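Glycinin A3B4 subunit (Glycine max, PDB 2D5F) stores nitrogen in soybean seeds as an 11S globulin, a two-cupin storage protein whose subunits assemble into hexamers. Local coordinates at the interface of chains A and B and the interface of chains A and C. Numbering follows the deposited sequence. Chains: chain A/B/C, glycinin A3B4 subunit.

Contact 1: the interface of chains A and B. Residues chain A 340-343, 353; chain B 88-89, 113, 324, 328.
A:Asp342 meets B:Lys113 and B:Thr88 at a two-fold interface between bicupin subunits of the 11S globulin family, so the same contact recurs with the chains exchanged. The ammonium NZ of B:Lys113 forms a salt bridge with the carboxylate OD1 of A:Asp342 at 2.6 Å, arriving on the syn side but 31° out of the carboxylate plane. The same NZ donates to the backbone O of A:Arg340 at 3.2 Å, coming from above that carbonyl plane. B:Lys113 reaches this far because its chain is extended throughout, with CG anti to the backbone N (chi1 -178°), and its CD passes 3.5 Å from the O of A:Ala341. The other carboxylate oxygen of A:Asp342, OD2, accepts the backbone N of A:Thr353 at 2.6 Å; tied at both oxygens, the carboxylate is fixed in its rotation. On the backbone of A:Asp342, the O takes the hydroxyl OG1 of B:Thr88 at 2.5 Å, nearly in line with the carbonyl (162°). The methyl CG2 of B:Thr88 turns instead to the ring of A:Phe343, 3.5 Å from CE1. B:Phe89 points its ring edge at the O of A:Ala341, with CZ 3.4 Å away, while the CA of B:Lys113 lies over one of its faces.

Contact 2: the interface of chains A and C. Residues chain A 382, 402, 404, 429, 431; chain C 207-208, 212.
The ring of C:Phe208 lodges between A:Val404 and A:Pro382, with methyl CG2 of A:Val404 over one face, 3.9 Å from the ring centroid, and CG of A:Pro382 more distantly over the opposite face. Its outer rim faces the cupin strands of chain A: CE2 lies 3.8 Å from CG1 of A:Val429, and CE1 lies 3.9 Å from CB of A:Arg402. A:Arg402 then runs out extended from CG to NE, sliding past C:Phe212 in the opposite direction. This sets NH1 over the face of the C:Phe212 ring, 3.9 Å from its centroid, in a cation-pi contact with the guanidinium and ring planes 40° apart. Against C:Phe208 the same guanidinium is turned more steeply, by 65°. C:Phe212, its CG anti to the backbone N (chi1 -176°), stretches from helix 210-216 to bring CE1 to 3.5 Å from CB of A:Ala431. Were C:Phe208 an alanine, a gap would probably open between A:Val404 and A:Pro382, and the methyls of A:Val404 and A:Val429 would lose their aromatic partner. The two phenylalanines thus anchor the helical segment of chain C on strands 398-404 and 429-435 of chain A, joining neighbouring subunits within the hexamer.

Contact 3: the interface of chains A and C. Residues chain A 460-463, 482; chain C 87, 111-112.
At the interface of neighbouring 11S globulin subunits, C:His111 lies across A:Ala461 and A:Pro463, and its side chain can be followed outward from the backbone. CB comes 3.3 Å from the backbone O of A:Ala461. CG is set between the backbone N and the carbonyl carbon (chi1 54°), which swings the imidazole across the proline at about a right angle. A:Pro463 CG sits over the centre of the ring face in a CH-pi contact, 3.4 Å from CG of C:His111. On one flank of the imidazole, CD2 also meets CB of A:Pro463 at 3.5 Å; on the other, ND1 donates in the ring plane to the backbone O of C:Gln112, 2.8 Å away and almost straight (171° at H), which fixes the turn of the ring. At the tip, CE1 and NE2 remain under the same proline CG. Beside the ring, the backbone N of C:Gln112 donates to the O of A:Ala461 at 3.0 Å, while its side-chain amide packs on the A:Ala461 methyl. Farther along, a water bridges the subunits, 2.7 Å from the guanidinium NE of A:Arg460 and 2.6 Å from the carboxylate OE2 of C:Glu87. In the fold, A:Ala461 ends helix 455-461, whose carbonyl end would favour a donor such as this N-H; A:Lys482, from helix 475-483, secures the following turn by donating to the O of A:Ile462, and strand 109-111 of chain C ends against it.

Contact 4: the interface of chains A and C. Residues chain A 10, 407; chain C 171, 176-177, 200.
A:Gln10 and A:Gln407 reach from two loops of chain A onto C:Thr176 and C:Met177, in one patch of the interface between these cupin subunits. The side-chain amide of A:Gln10 approaches the backbone O of C:Thr176 obliquely, the oxygen standing well out of the amide plane; OE1 and NE2 each lie 3.1 Å from it. The N-H of NE2 points elsewhere, and OE1 meets O as acceptor against acceptor, so the modelled turn of this amide is doubtful and the approach is best read as proximity. NE2 also lies 3.7 Å from CB of C:Thr176. Shortening A:Gln10 to an alanine is likely to strip the carbonyl end of 3-10 helix 174-176 of the amide that covers it from chain A. A:Gln407 extends from its loop, with CG anti to the carbonyl carbon (chi1 -69°), and lays its amide against the thioether of C:Met177, NE2 being 3.7 Å from SD. Its OE1 is 3.9 Å from the backbone O of C:Glu200, two acceptors as modelled. In the second shell, C:Met177 is bent at chi2 and chi3, which folds its methyl CE back between neighbours of its own chain. That methyl lies 3.5 Å from the hydroxyl OG1 of C:Thr176. C:Ile171 supports it from the other side and also comes near A:Gln407, whose CG is 4.4 Å from its CD1. The same CD1 lies 3.7 Å from CE of C:Met177.

Contact 1: the interface of chains A and B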
loop_
_atom_site.group_PDB
_atom_site.type_symbol
_atom_site.label_atom_id
_atom_site.label_comp_id
_atom_site.label_asym_id
_atom_site.label_seq_id
_atom_site.Cartn_x
_atom_site.Cartn_y
_atom_site.Cartn_z
ATOM N N ARG A 340 -10.843 -25.583 -12.803
ATOM C CA ARG A 340 -10.315 -24.538 -11.927
ATOM C C ARG A 340 -9.649 -25.039 -10.642
ATOM O O ARG A 340 -9.189 -24.242 -9.823
ATOM C CB ARG A 340 -11.414 -23.532 -11.581
ATOM C CG ARG A 340 -11.515 -22.396 -12.589
ATOM C CD ARG A 340 -12.840 -22.389 -13.329
ATOM N NE ARG A 340 -12.829 -21.413 -14.413
ATOM C CZ ARG A 340 -12.630 -20.107 -14.247
ATOM N NH1 ARG A 340 -12.429 -19.608 -13.029
ATOM N NH2 ARG A 340 -12.623 -19.298 -15.300
ATOM N N ALA A 341 -9.579 -26.354 -10.479
ATOM C CA ALA A 341 -8.970 -26.939 -9.287
ATOM C C ALA A 341 -7.533 -26.475 -9.046
ATOM O O ALA A 341 -6.720 -26.412 -9.975
ATOM C CB ALA A 341 -9.008 -28.467 -9.377
ATOM N N ASP A 342 -7.233 -26.157 -7.788
ATOM C CA ASP A 342 -5.901 -25.733 -7.390
ATOM C C ASP A 342 -5.153 -26.921 -6.785
ATOM O O ASP A 342 -3.923 -26.972 -6.803
ATOM C CB ASP A 342 -5.997 -24.583 -6.390
ATOM C CG ASP A 342 -6.647 -23.351 -6.996
ATOM O OD1 ASP A 342 -6.221 -22.935 -8.095
ATOM O OD2 ASP A 342 -7.582 -22.801 -6.379
ATOM N N PHE A 343 -5.920 -27.869 -6.250
ATOM C CA PHE A 343 -5.405 -29.110 -5.659
ATOM C C PHE A 343 -6.148 -30.246 -6.371
ATOM O O PHE A 343 -7.354 -30.147 -6.609
ATOM C CB PHE A 343 -5.731 -29.179 -4.169
ATOM C CG PHE A 343 -4.770 -28.430 -3.291
ATOM C CD1 PHE A 343 -3.533 -28.977 -2.967
ATOM C CD2 PHE A 343 -5.122 -27.200 -2.746
ATOM C CE1 PHE A 343 -2.658 -28.314 -2.106
ATOM C CE2 PHE A 343 -4.253 -26.528 -1.882
ATOM C CZ PHE A 343 -3.021 -27.088 -1.562
ATOM N N THR A 353 -9.652 -22.619 -4.773
ATOM C CA THR A 353 -9.666 -21.473 -3.878
ATOM C C THR A 353 -10.024 -20.195 -4.621
ATOM O O THR A 353 -9.566 -19.961 -5.739
ATOM C CB THR A 353 -8.285 -21.300 -3.208
ATOM O OG1 THR A 353 -7.967 -22.491 -2.471
ATOM C CG2 THR A 353 -8.287 -20.108 -2.255
ATOM N N THR B 88 0.771 -29.435 -6.539
ATOM C CA THR B 88 -0.571 -29.740 -6.040
ATOM C C THR B 88 -1.404 -30.705 -6.874
ATOM O O THR B 88 -2.500 -31.091 -6.467
ATOM C CB THR B 88 -1.390 -28.447 -5.841
ATOM O OG1 THR B 88 -1.581 -27.804 -7.107
ATOM C CG2 THR B 88 -0.661 -27.495 -4.897
ATOM N N PHE B 89 -0.903 -31.066 -8.050
ATOM C CA PHE B 89 -1.588 -32.019 -8.918
ATOM C C PHE B 89 -0.785 -33.312 -8.815
ATOM O O PHE B 89 0.330 -33.403 -9.324
ATOM C CB PHE B 89 -1.594 -31.523 -10.369
ATOM C CG PHE B 89 -2.770 -30.639 -10.714
ATOM C CD1 PHE B 89 -3.237 -29.682 -9.813
ATOM C CD2 PHE B 89 -3.402 -30.756 -11.950
ATOM C CE1 PHE B 89 -4.318 -28.861 -10.138
ATOM C CE2 PHE B 89 -4.482 -29.938 -12.284
ATOM C CZ PHE B 89 -4.942 -28.986 -11.371
ATOM N N LYS B 113 -0.310 -26.911 -11.134
ATOM C CA LYS B 113 -1.609 -26.725 -11.763
ATOM C C LYS B 113 -1.586 -26.551 -13.279
ATOM O O LYS B 113 -0.736 -25.851 -13.829
ATOM C CB LYS B 113 -2.317 -25.527 -11.127
ATOM C CG LYS B 113 -3.720 -25.273 -11.675
ATOM C CD LYS B 113 -4.366 -24.069 -11.006
ATOM C CE LYS B 113 -5.783 -23.851 -11.521
ATOM N NZ LYS B 113 -6.499 -22.827 -10.710
ATOM N N GLU B 324 -2.501 -21.970 -1.846
ATOM C CA GLU B 324 -3.823 -21.372 -2.010
ATOM C C GLU B 324 -3.841 -19.985 -2.634
ATOM O O GLU B 324 -4.845 -19.573 -3.215
ATOM C CB GLU B 324 -4.533 -21.324 -0.662
ATOM C CG GLU B 324 -4.712 -22.687 -0.036
ATOM C CD GLU B 324 -5.102 -22.597 1.418
ATOM O OE1 GLU B 324 -4.363 -21.939 2.186
ATOM O OE2 GLU B 324 -6.138 -23.185 1.790
ATOM N N THR B 328 -0.758 -19.948 -6.847
ATOM C CA THR B 328 -1.877 -20.159 -7.767
ATOM C C THR B 328 -2.340 -18.846 -8.419
ATOM O O THR B 328 -3.505 -18.712 -8.806
ATOM C CB THR B 328 -3.094 -20.850 -7.069
ATOM O OG1 THR B 328 -3.351 -20.242 -5.796
ATOM C CG2 THR B 328 -2.828 -22.329 -6.882
#

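Contact 2: the interface of chains A and C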
loop_
_atom_site.group_PDB
_atom_site.type_symbol
_atom_site.label_atom_id
_atom_site.label_comp_id
_atom_site.label_asym_id
_atom_site.label_seq_id
_atom_site.Cartn_x
_atom_site.Cartn_y
_atom_site.Cartn_z
ATOM N N PRO A 382 -6.852 -34.144 7.953
ATOM C CA PRO A 382 -6.872 -33.125 9.008
ATOM C C PRO A 382 -6.186 -31.818 8.649
ATOM O O PRO A 382 -4.981 -31.785 8.389
ATOM C CB PRO A 382 -6.192 -33.829 10.174
ATOM C CG PRO A 382 -6.655 -35.241 10.000
ATOM C CD PRO A 382 -6.481 -35.458 8.515
ATOM N N ARG A 402 -15.516 -34.277 10.667
ATOM C CA ARG A 402 -15.090 -34.231 12.059
ATOM C C ARG A 402 -14.373 -32.911 12.363
ATOM O O ARG A 402 -13.497 -32.485 11.607
ATOM C CB ARG A 402 -14.164 -35.416 12.369
ATOM C CG ARG A 402 -14.810 -36.787 12.157
ATOM C CD ARG A 402 -13.894 -37.920 12.616
ATOM N NE ARG A 402 -14.546 -39.232 12.584
ATOM C CZ ARG A 402 -14.637 -40.012 11.509
ATOM N NH1 ARG A 402 -14.116 -39.624 10.353
ATOM N NH2 ARG A 402 -15.250 -41.187 11.590
ATOM N N VAL A 404 -12.388 -30.901 15.530
ATOM C CA VAL A 404 -11.749 -31.006 16.841
ATOM C C VAL A 404 -11.227 -29.667 17.376
ATOM O O VAL A 404 -10.537 -28.940 16.659
ATOM C CB VAL A 404 -10.559 -31.993 16.767
ATOM C CG1 VAL A 404 -9.899 -32.131 18.128
ATOM C CG2 VAL A 404 -11.038 -33.347 16.253
ATOM N N VAL A 429 -9.373 -28.088 14.062
ATOM C CA VAL A 429 -8.945 -29.036 13.045
ATOM C C VAL A 429 -10.132 -29.794 12.481
ATOM O O VAL A 429 -10.971 -30.303 13.218
ATOM C CB VAL A 429 -7.913 -30.016 13.616
ATOM C CG1 VAL A 429 -7.394 -30.935 12.517
ATOM C CG2 VAL A 429 -6.773 -29.232 14.253
ATOM N N ALA A 431 -11.628 -32.495 9.139
ATOM C CA ALA A 431 -11.335 -33.493 8.124
ATOM C C ALA A 431 -12.667 -33.953 7.544
ATOM O O ALA A 431 -13.694 -33.926 8.225
ATOM C CB ALA A 431 -10.585 -34.664 8.733
ATOM N N GLY C 207 -8.263 -36.107 19.041
ATOM C CA GLY C 207 -9.683 -35.975 18.760
ATOM C C GLY C 207 -10.134 -36.838 17.588
ATOM O O GLY C 207 -11.325 -36.888 17.261
ATOM N N PHE C 208 -9.181 -37.510 16.946
ATOM C CA PHE C 208 -9.475 -38.397 15.819
ATOM C C PHE C 208 -9.199 -39.835 16.247
ATOM O O PHE C 208 -8.406 -40.066 17.157
ATOM C CB PHE C 208 -8.590 -38.044 14.621
ATOM C CG PHE C 208 -8.896 -36.710 14.016
ATOM C CD1 PHE C 208 -9.953 -36.563 13.120
ATOM C CD2 PHE C 208 -8.152 -35.590 14.368
ATOM C CE1 PHE C 208 -10.267 -35.313 12.581
ATOM C CE2 PHE C 208 -8.456 -34.334 13.837
ATOM C CZ PHE C 208 -9.513 -34.196 12.944
ATOM N N PHE C 212 -8.934 -43.628 11.526
ATOM C CA PHE C 212 -9.009 -42.533 10.560
ATOM C C PHE C 212 -7.641 -41.867 10.376
ATOM O O PHE C 212 -7.272 -41.477 9.276
ATOM C CB PHE C 212 -10.050 -41.502 11.014
ATOM C CG PHE C 212 -10.257 -40.382 10.032
ATOM C CD1 PHE C 212 -9.785 -39.105 10.305
ATOM C CD2 PHE C 212 -10.889 -40.619 8.813
ATOM C CE1 PHE C 212 -9.934 -38.071 9.372
ATOM C CE2 PHE C 212 -11.044 -39.599 7.875
ATOM C CZ PHE C 212 -10.565 -38.323 8.155
#

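Contact 3: the interface of chains A and C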
loop_
_atom_site.group_PDB
_atom_site.type_symbol
_atom_site.label_atom_id
_atom_site.label_comp_id
_atom_site.label_asym_id
_atom_site.label_seq_id
_atom_site.Cartn_x
_atom_site.Cartn_y
_atom_site.Cartn_z
ATOM N N ARG A 460 6.102 -32.924 7.558
ATOM C CA ARG A 460 7.240 -32.741 6.662
ATOM C C ARG A 460 8.142 -31.570 7.064
ATOM O O ARG A 460 9.357 -31.621 6.869
ATOM C CB ARG A 460 6.761 -32.569 5.213
ATOM C CG ARG A 460 6.046 -33.800 4.638
ATOM C CD ARG A 460 6.010 -33.776 3.117
ATOM N NE ARG A 460 5.173 -32.702 2.585
ATOM C CZ ARG A 460 3.860 -32.800 2.387
ATOM N NH1 ARG A 460 3.184 -31.767 1.902
ATOM N NH2 ARG A 460 3.223 -33.934 2.656
ATOM N N ALA A 461 7.550 -30.536 7.658
ATOM C CA ALA A 461 8.300 -29.353 8.073
ATOM C C ALA A 461 9.052 -29.489 9.395
ATOM O O ALA A 461 9.975 -28.716 9.669
ATOM C CB ALA A 461 7.359 -28.156 8.150
ATOM N N ILE A 462 8.655 -30.459 10.218
ATOM C CA ILE A 462 9.279 -30.656 11.525
ATOM C C ILE A 462 10.377 -31.719 11.506
ATOM O O ILE A 462 10.218 -32.772 10.893
ATOM C CB ILE A 462 8.211 -31.041 12.565
ATOM C CG1 ILE A 462 7.152 -29.941 12.637
ATOM C CG2 ILE A 462 8.846 -31.268 13.931
ATOM C CD1 ILE A 462 5.974 -30.283 13.522
ATOM N N PRO A 463 11.512 -31.449 12.175
ATOM C CA PRO A 463 12.630 -32.402 12.222
ATOM C C PRO A 463 12.217 -33.775 12.778
ATOM O O PRO A 463 11.396 -33.862 13.691
ATOM C CB PRO A 463 13.648 -31.703 13.129
ATOM C CG PRO A 463 13.355 -30.235 12.905
ATOM C CD PRO A 463 11.842 -30.216 12.916
ATOM N N LYS A 482 6.554 -38.855 6.971
ATOM C CA LYS A 482 7.123 -37.846 6.089
ATOM C C LYS A 482 7.201 -38.137 4.598
ATOM O O LYS A 482 6.769 -37.319 3.785
ATOM C CB LYS A 482 8.532 -37.477 6.554
ATOM C CG LYS A 482 8.613 -36.710 7.854
ATOM C CD LYS A 482 9.966 -36.032 7.936
ATOM C CE LYS A 482 10.056 -35.100 9.116
ATOM N NZ LYS A 482 11.218 -34.186 8.974
ATOM N N GLU C 87 10.914 -27.826 2.301
ATOM C CA GLU C 87 11.838 -28.200 3.370
ATOM C C GLU C 87 13.251 -27.861 2.889
ATOM O O GLU C 87 13.901 -28.684 2.249
ATOM C CB GLU C 87 11.730 -29.705 3.649
ATOM C CG GLU C 87 10.578 -30.142 4.564
ATOM C CD GLU C 87 9.259 -29.430 4.300
ATOM O OE1 GLU C 87 8.958 -28.452 5.014
ATOM O OE2 GLU C 87 8.521 -29.843 3.386
ATOM N N HIS C 111 13.611 -30.740 6.762
ATOM C CA HIS C 111 12.644 -29.970 7.523
ATOM C C HIS C 111 12.870 -28.492 7.271
ATOM O O HIS C 111 13.864 -28.103 6.655
ATOM C CB HIS C 111 12.774 -30.290 9.019
ATOM C CG HIS C 111 14.161 -30.123 9.564
ATOM N ND1 HIS C 111 14.739 -28.888 9.765
ATOM C CD2 HIS C 111 15.075 -31.036 9.969
ATOM C CE1 HIS C 111 15.948 -29.047 10.274
ATOM N NE2 HIS C 111 16.177 -30.341 10.408
ATOM N N GLN C 112 11.949 -27.662 7.739
ATOM C CA GLN C 112 12.095 -26.228 7.540
ATOM C C GLN C 112 13.216 -25.618 8.375
ATOM O O GLN C 112 13.771 -26.261 9.258
ATOM C CB GLN C 112 10.756 -25.534 7.788
ATOM C CG GLN C 112 9.871 -25.620 6.564
ATOM C CD GLN C 112 8.506 -25.019 6.759
ATOM O OE1 GLN C 112 8.321 -24.105 7.564
ATOM N NE2 GLN C 112 7.538 -25.515 6.006
HETATM O O HOH W 1 6.854 -30.806 1.681
#

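Contact 4: the interface of chains A and C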
loop_
_atom_site.group_PDB
_atom_site.type_symbol
_atom_site.label_atom_id
_atom_site.label_comp_id
_atom_site.label_asym_id
_atom_site.label_seq_id
_atom_site.Cartn_x
_atom_site.Cartn_y
_atom_site.Cartn_z
ATOM N N GLN A 10 -16.528 -20.364 22.524
ATOM C CA GLN A 10 -16.178 -21.404 23.476
ATOM C C GLN A 10 -17.323 -22.402 23.377
ATOM O O GLN A 10 -18.115 -22.556 24.306
ATOM C CB GLN A 10 -16.084 -20.810 24.882
ATOM C CG GLN A 10 -15.292 -21.652 25.865
ATOM C CD GLN A 10 -14.590 -20.799 26.910
ATOM O OE1 GLN A 10 -15.228 -20.039 27.645
ATOM N NE2 GLN A 10 -13.265 -20.918 26.976
ATOM N N GLN A 407 -9.028 -28.755 22.936
ATOM C CA GLN A 407 -8.970 -29.725 24.025
ATOM C C GLN A 407 -8.888 -31.143 23.462
ATOM O O GLN A 407 -8.841 -32.117 24.213
ATOM C CB GLN A 407 -10.201 -29.596 24.926
ATOM C CG GLN A 407 -10.231 -28.314 25.745
ATOM C CD GLN A 407 -11.438 -28.239 26.662
ATOM O OE1 GLN A 407 -11.657 -29.125 27.493
ATOM N NE2 GLN A 407 -12.228 -27.176 26.519
ATOM N N ILE C 171 -4.269 -27.943 30.890
ATOM C CA ILE C 171 -4.723 -26.622 30.466
ATOM C C ILE C 171 -3.789 -25.543 31.015
ATOM O O ILE C 171 -3.539 -25.483 32.218
ATOM C CB ILE C 171 -6.162 -26.344 30.958
ATOM C CG1 ILE C 171 -7.120 -27.398 30.395
ATOM C CG2 ILE C 171 -6.612 -24.954 30.509
ATOM C CD1 ILE C 171 -7.272 -27.359 28.881
ATOM N N THR C 176 -10.251 -19.846 31.647
ATOM C CA THR C 176 -11.143 -19.838 30.489
ATOM C C THR C 176 -12.239 -20.895 30.553
ATOM O O THR C 176 -13.343 -20.679 30.053
ATOM C CB THR C 176 -10.359 -20.035 29.173
ATOM O OG1 THR C 176 -9.728 -21.322 29.176
ATOM C CG2 THR C 176 -9.302 -18.948 29.019
ATOM N N MET C 177 -11.936 -22.036 31.166
ATOM C CA MET C 177 -12.909 -23.118 31.283
ATOM C C MET C 177 -14.186 -22.649 31.977
ATOM O O MET C 177 -15.288 -23.084 31.635
ATOM C CB MET C 177 -12.305 -24.291 32.060
ATOM C CG MET C 177 -11.083 -24.919 31.402
ATOM S SD MET C 177 -11.371 -25.484 29.701
ATOM C CE MET C 177 -9.933 -24.803 28.866
ATOM N N GLU C 200 -9.898 -31.694 31.586
ATOM C CA GLU C 200 -8.680 -32.251 31.006
ATOM C C GLU C 200 -8.400 -31.646 29.630
ATOM O O GLU C 200 -8.530 -30.437 29.435
ATOM C CB GLU C 200 -8.795 -33.780 30.901
ATOM C CG GLU C 200 -9.912 -34.279 29.986
ATOM C CD GLU C 200 -10.055 -35.794 30.007
ATOM O OE1 GLU C 200 -10.374 -36.348 31.083
ATOM O OE2 GLU C 200 -9.848 -36.434 28.951
#

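Measured between the centres of their C-alpha atoms, contact 2 lies about 18 Å from contact 4 and 21 Å from contact 3, so these three spread over one interface between chains A and C. Contact 1, about 22 Å from contact 3 and 23 Å from contact 2, joins chain A to a different neighbour. Contacts 1 and 3 draw on the same stretches of their partners: residues 88-89 and 113 of chain B, 87 and 111-112 of chain C. Adjacent residues of every subunit can therefore serve both a two-fold and a non-two-fold interface, consistent with trimers pairing into the hexamer.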